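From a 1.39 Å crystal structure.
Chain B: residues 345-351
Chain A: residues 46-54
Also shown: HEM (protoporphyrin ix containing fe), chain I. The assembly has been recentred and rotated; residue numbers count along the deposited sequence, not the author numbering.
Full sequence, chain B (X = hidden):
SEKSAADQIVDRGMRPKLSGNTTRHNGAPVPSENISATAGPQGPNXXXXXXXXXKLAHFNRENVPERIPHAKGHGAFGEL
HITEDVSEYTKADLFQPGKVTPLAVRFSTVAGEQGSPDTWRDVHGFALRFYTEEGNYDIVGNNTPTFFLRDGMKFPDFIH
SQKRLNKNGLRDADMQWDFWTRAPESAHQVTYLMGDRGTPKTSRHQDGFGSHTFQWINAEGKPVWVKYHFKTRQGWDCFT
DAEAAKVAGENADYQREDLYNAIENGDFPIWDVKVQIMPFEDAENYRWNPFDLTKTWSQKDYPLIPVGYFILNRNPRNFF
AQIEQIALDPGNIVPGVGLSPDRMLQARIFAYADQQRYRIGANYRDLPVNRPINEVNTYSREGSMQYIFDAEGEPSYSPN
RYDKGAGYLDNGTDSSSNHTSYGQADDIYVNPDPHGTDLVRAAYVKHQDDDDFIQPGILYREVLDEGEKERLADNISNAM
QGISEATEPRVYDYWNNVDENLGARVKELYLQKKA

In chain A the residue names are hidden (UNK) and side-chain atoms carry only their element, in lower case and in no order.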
# COMPACT_ATOMS: atom_id res chain seq x y z
N LEU B 345 -21.12 14.15 -13.69
CA LEU B 345 -19.95 14.04 -14.56
C LEU B 345 -18.74 14.73 -13.94
O LEU B 345 -17.65 14.16 -13.92
CB LEU B 345 -20.26 14.62 -15.93
CG LEU B 345 -19.12 14.69 -16.94
CD1 LEU B 345 -18.51 13.30 -17.18
CD2 LEU B 345 -19.61 15.31 -18.25
N GLN B 346 -18.92 15.94 -13.41
CA GLN B 346 -17.79 16.68 -12.88
C GLN B 346 -17.16 15.99 -11.68
O GLN B 346 -15.94 15.98 -11.55
CB GLN B 346 -18.16 18.15 -12.62
CG GLN B 346 -18.60 18.84 -13.90
CD GLN B 346 -18.34 20.34 -13.93
OE1 GLN B 346 -17.75 20.91 -13.01
NE2 GLN B 346 -18.80 21.00 -15.00
N ALA B 347 -17.97 15.38 -10.83
CA ALA B 347 -17.44 14.57 -9.74
C ALA B 347 -16.67 13.35 -10.25
O ALA B 347 -15.60 13.02 -9.73
CB ALA B 347 -18.57 14.14 -8.79
N ARG B 348 -17.21 12.69 -11.28
CA ARG B 348 -16.56 11.53 -11.88
C ARG B 348 -15.17 11.87 -12.43
O ARG B 348 -14.24 11.06 -12.33
CB ARG B 348 -17.43 10.95 -13.00
CG ARG B 348 -18.75 10.35 -12.52
CD ARG B 348 -19.55 9.79 -13.68
NE ARG B 348 -18.96 8.55 -14.19
CZ ARG B 348 -19.00 8.15 -15.46
NH1 ARG B 348 -19.59 8.90 -16.39
NH2 ARG B 348 -18.41 7.01 -15.81
N ILE B 349 -15.02 13.07 -13.00
CA ILE B 349 -13.76 13.46 -13.62
C ILE B 349 -12.64 13.46 -12.58
O ILE B 349 -11.49 13.16 -12.89
CB ILE B 349 -13.90 14.82 -14.35
CG1 ILE B 349 -14.92 14.74 -15.50
CG2 ILE B 349 -12.55 15.30 -14.87
CD1 ILE B 349 -14.59 13.72 -16.57
N PHE B 350 -12.99 13.74 -11.33
CA PHE B 350 -12.06 13.59 -10.22
C PHE B 350 -11.92 12.13 -9.75
O PHE B 350 -10.82 11.62 -9.52
CB PHE B 350 -12.45 14.45 -9.01
CG PHE B 350 -11.74 14.04 -7.74
CD1 PHE B 350 -10.40 14.33 -7.58
CD2 PHE B 350 -12.40 13.33 -6.75
CE1 PHE B 350 -9.72 13.93 -6.43
CE2 PHE B 350 -11.73 12.93 -5.59
CZ PHE B 350 -10.38 13.24 -5.44
N ALA B 351 -13.06 11.46 -9.58
CA ALA B 351 -13.10 10.25 -8.76
C ALA B 351 -12.40 9.00 -9.29
O ALA B 351 -11.91 8.20 -8.50
CB ALA B 351 -14.54 9.91 -8.42
N UNK A 46 -11.48 25.53 -10.55
CA UNK A 46 -12.44 24.49 -10.88
C UNK A 46 -11.90 23.10 -10.52
O UNK A 46 -10.70 22.87 -10.54
c UNK A 46 -11.72 24.23 -13.32
c UNK A 46 -12.88 24.54 -12.37
c UNK A 46 -13.48 25.90 -12.69
N UNK A 47 -12.81 22.19 -10.19
CA UNK A 47 -12.44 20.81 -9.90
C UNK A 47 -11.82 20.14 -11.12
O UNK A 47 -10.84 19.39 -11.00
c UNK A 47 -13.67 20.03 -9.42
c UNK A 47 -12.43 18.31 -8.06
c UNK A 47 -14.83 17.96 -8.69
c UNK A 47 -13.50 18.55 -9.12
N UNK A 48 -12.36 20.44 -12.31
CA UNK A 48 -12.01 19.69 -13.51
C UNK A 48 -10.86 20.26 -14.33
O UNK A 48 -10.88 20.19 -15.56
c UNK A 48 -13.23 19.45 -14.39
c UNK A 48 -14.29 18.61 -13.71
n UNK A 48 -15.51 18.74 -14.19
o UNK A 48 -14.03 17.85 -12.76
N UNK A 49 -9.86 20.81 -13.66
CA UNK A 49 -8.57 21.01 -14.31
C UNK A 49 -7.86 19.65 -14.21
O UNK A 49 -7.20 19.35 -13.21
c UNK A 49 -6.54 22.50 -14.49
o UNK A 49 -6.13 23.69 -14.52
o UNK A 49 -5.98 21.57 -15.13
c UNK A 49 -7.76 22.14 -13.67
N UNK A 50 -8.05 18.82 -15.23
CA UNK A 50 -7.63 17.43 -15.15
C UNK A 50 -6.12 17.33 -15.00
O UNK A 50 -5.61 16.57 -14.17
c UNK A 50 -7.66 15.16 -16.29
c UNK A 50 -8.12 16.62 -16.38
c UNK A 50 -10.20 16.17 -17.81
c UNK A 50 -9.65 16.70 -16.50
N UNK A 51 -5.39 18.12 -15.79
CA UNK A 51 -3.94 18.12 -15.69
C UNK A 51 -3.44 18.59 -14.33
O UNK A 51 -2.53 17.99 -13.76
n UNK A 51 -1.05 17.84 -16.77
c UNK A 51 -1.82 18.98 -16.75
c UNK A 51 -0.96 20.03 -16.66
c UNK A 51 0.23 18.18 -16.69
c UNK A 51 -3.31 18.94 -16.81
n UNK A 51 0.31 19.50 -16.62
N UNK A 52 -4.04 19.64 -13.78
CA UNK A 52 -3.63 20.11 -12.45
C UNK A 52 -3.71 18.99 -11.42
O UNK A 52 -2.76 18.75 -10.67
c UNK A 52 -4.50 21.28 -11.99
c UNK A 52 -5.36 22.71 -10.10
c UNK A 52 -2.88 22.44 -10.46
c UNK A 52 -4.24 21.77 -10.56
N UNK A 53 -4.84 18.31 -11.38
CA UNK A 53 -5.04 17.28 -10.38
C UNK A 53 -4.10 16.09 -10.63
O UNK A 53 -3.53 15.53 -9.70
c UNK A 53 -6.67 15.71 -9.26
c UNK A 53 -6.51 16.84 -10.28
c UNK A 53 -7.40 18.04 -9.94
c UNK A 53 -6.98 18.79 -8.70
N UNK A 54 -3.91 15.73 -11.90
CA UNK A 54 -3.04 14.60 -12.22
C UNK A 54 -1.58 14.91 -11.83
O UNK A 54 -0.87 14.06 -11.28
o UNK A 54 -2.00 13.10 -16.52
c UNK A 54 -2.36 13.08 -14.17
o UNK A 54 -3.76 12.03 -15.78
c UNK A 54 -2.73 12.70 -15.59
c UNK A 54 -3.15 14.28 -13.71
CHA HEM I . -16.81 2.58 -11.75
CHB HEM I . -17.25 6.81 -9.44
CHC HEM I . -21.49 7.51 -11.65
CHD HEM I . -20.21 4.18 -14.87
C1A HEM I . -16.54 3.64 -10.92
C2A HEM I . -15.36 3.83 -10.11
C3A HEM I . -15.48 5.01 -9.48
C4A HEM I . -16.75 5.60 -9.87
CMA HEM I . -14.49 5.67 -8.51
CAA HEM I . -14.18 2.83 -10.01
CBA HEM I . -13.15 3.15 -11.08
CGA HEM I . -11.92 2.30 -10.95
O1A HEM I . -11.38 1.88 -12.01
O2A HEM I . -11.46 2.02 -9.81
C1B HEM I . -18.45 7.37 -9.81
C2B HEM I . -19.02 8.60 -9.28
C3B HEM I . -20.21 8.78 -9.88
C4B HEM I . -20.40 7.69 -10.81
CMB HEM I . -18.33 9.47 -8.21
CAB HEM I . -21.22 9.94 -9.72
CBB HEM I . -20.88 11.16 -9.31
C1C HEM I . -21.44 6.78 -12.82
C2C HEM I . -22.21 7.01 -14.02
C3C HEM I . -21.85 6.07 -14.90
C4C HEM I . -20.82 5.26 -14.29
CMC HEM I . -23.29 8.12 -14.17
CAC HEM I . -22.30 5.84 -16.36
CBC HEM I . -22.73 6.86 -17.13
C1D HEM I . -19.24 3.41 -14.29
C2D HEM I . -18.71 2.22 -14.91
C3D HEM I . -17.65 1.72 -13.95
C4D HEM I . -17.63 2.65 -12.85
CMD HEM I . -19.11 1.58 -16.24
CAD HEM I . -16.79 0.48 -14.19
CBD HEM I . -15.72 0.82 -15.22
CGD HEM I . -14.97 -0.45 -15.48
O1D HEM I . -13.78 -0.51 -15.09
O2D HEM I . -15.57 -1.40 -16.04
NA HEM I . -17.36 4.74 -10.77
NB HEM I . -19.32 6.84 -10.74
NC HEM I . -20.58 5.72 -13.02
ND HEM I . -18.58 3.63 -13.08
FE HEM I . -18.99 5.20 -11.90
O HOH W 1 -15.02 21.64 -12.46

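Position 46 of chain A carries three side-chain carbons, one bearing the other two. This fork at the first carbon identifies A:Val46, which makes no contact; the nearest approach of its side chain is 6.1 Å, from CB to B:Gln346 OE1. Position 47 has four carbons forked at the second, with chi1 near 178°; one tip lies over the helix backbone, the other beside an aromatic residue. The fork makes it A:Leu47, whose CD2 sits 3.7 Å from B:Gln346 O and whose CD1 sits 4.0 Å from B:Phe350 CB.

Position 48 has two carbons, the second carrying one oxygen and one nitrogen, and the oxygen lies close to B:Gln346 O and B:Ile349 CB: a short amide, hence A:Asn48. It points toward the helix and has the largest covered area of its stretch, yet it makes no direct hydrogen bond across the contact. Its OD1 lies 2.9 Å from B:Gln346 O, but both atoms are acceptors, and OD1 also lies 3.4 Å from B:Ile349 CB. The polar link runs instead through its backbone: A:Asn48 N donates to water 1 at 2.9 Å, and water 1 donates to B:Gln346 OE1, also at 2.9 Å.

Position 49 shows two carbons, the second carrying two oxygens, and it points away from chain B. The carboxylate is A:Asp49, the N-cap of the helix that follows, where OD1 accepts from the backbone N of position 52 at 3.1 Å. Position 50 has four carbons forked at the first, one arm two carbons long, and a carbon of that longer arm packs on B:Ile349 CG2, so it is A:Ile50; its CB points sideways, but CG1 comes within 3.6 Å of B:Ile349 CG2.

Position 51 is one carbon followed by a five-membered ring of three carbons and two nitrogens, A:His51, out of reach of chain B. Position 52 again has four carbons forked at the second, giving A:Leu52, also out of reach. Position 53 repeats the fork at the first carbon with one longer arm, and a carbon lies at the edge of the B:Phe350 ring; A:Ile53 points toward chain B, its CG2 4.3 Å from B:Phe350 CD1. Position 54 has three carbons, the third carrying two oxygens: A:Glu54, with no contact here.

B:Ile349 and B:Phe350 point toward chain A and carry the apolar contact, met by A:Leu47, A:Ile50 and A:Ile53, while B:Gln346, set sideways, is also covered and supplies the acceptor for the water. B:Arg348 points away and lays its guanidinium over the heme, NE 3.3 Å from HEM C1C. Apolar packing dominates, a single water carries the hydrogen-bonded bridge, and A:Asp49 turns away and caps the following helix through OD1, while OD2 is bonded elsewhere in the structure.

Chain A, residues 46-54: VLNDIHLIE
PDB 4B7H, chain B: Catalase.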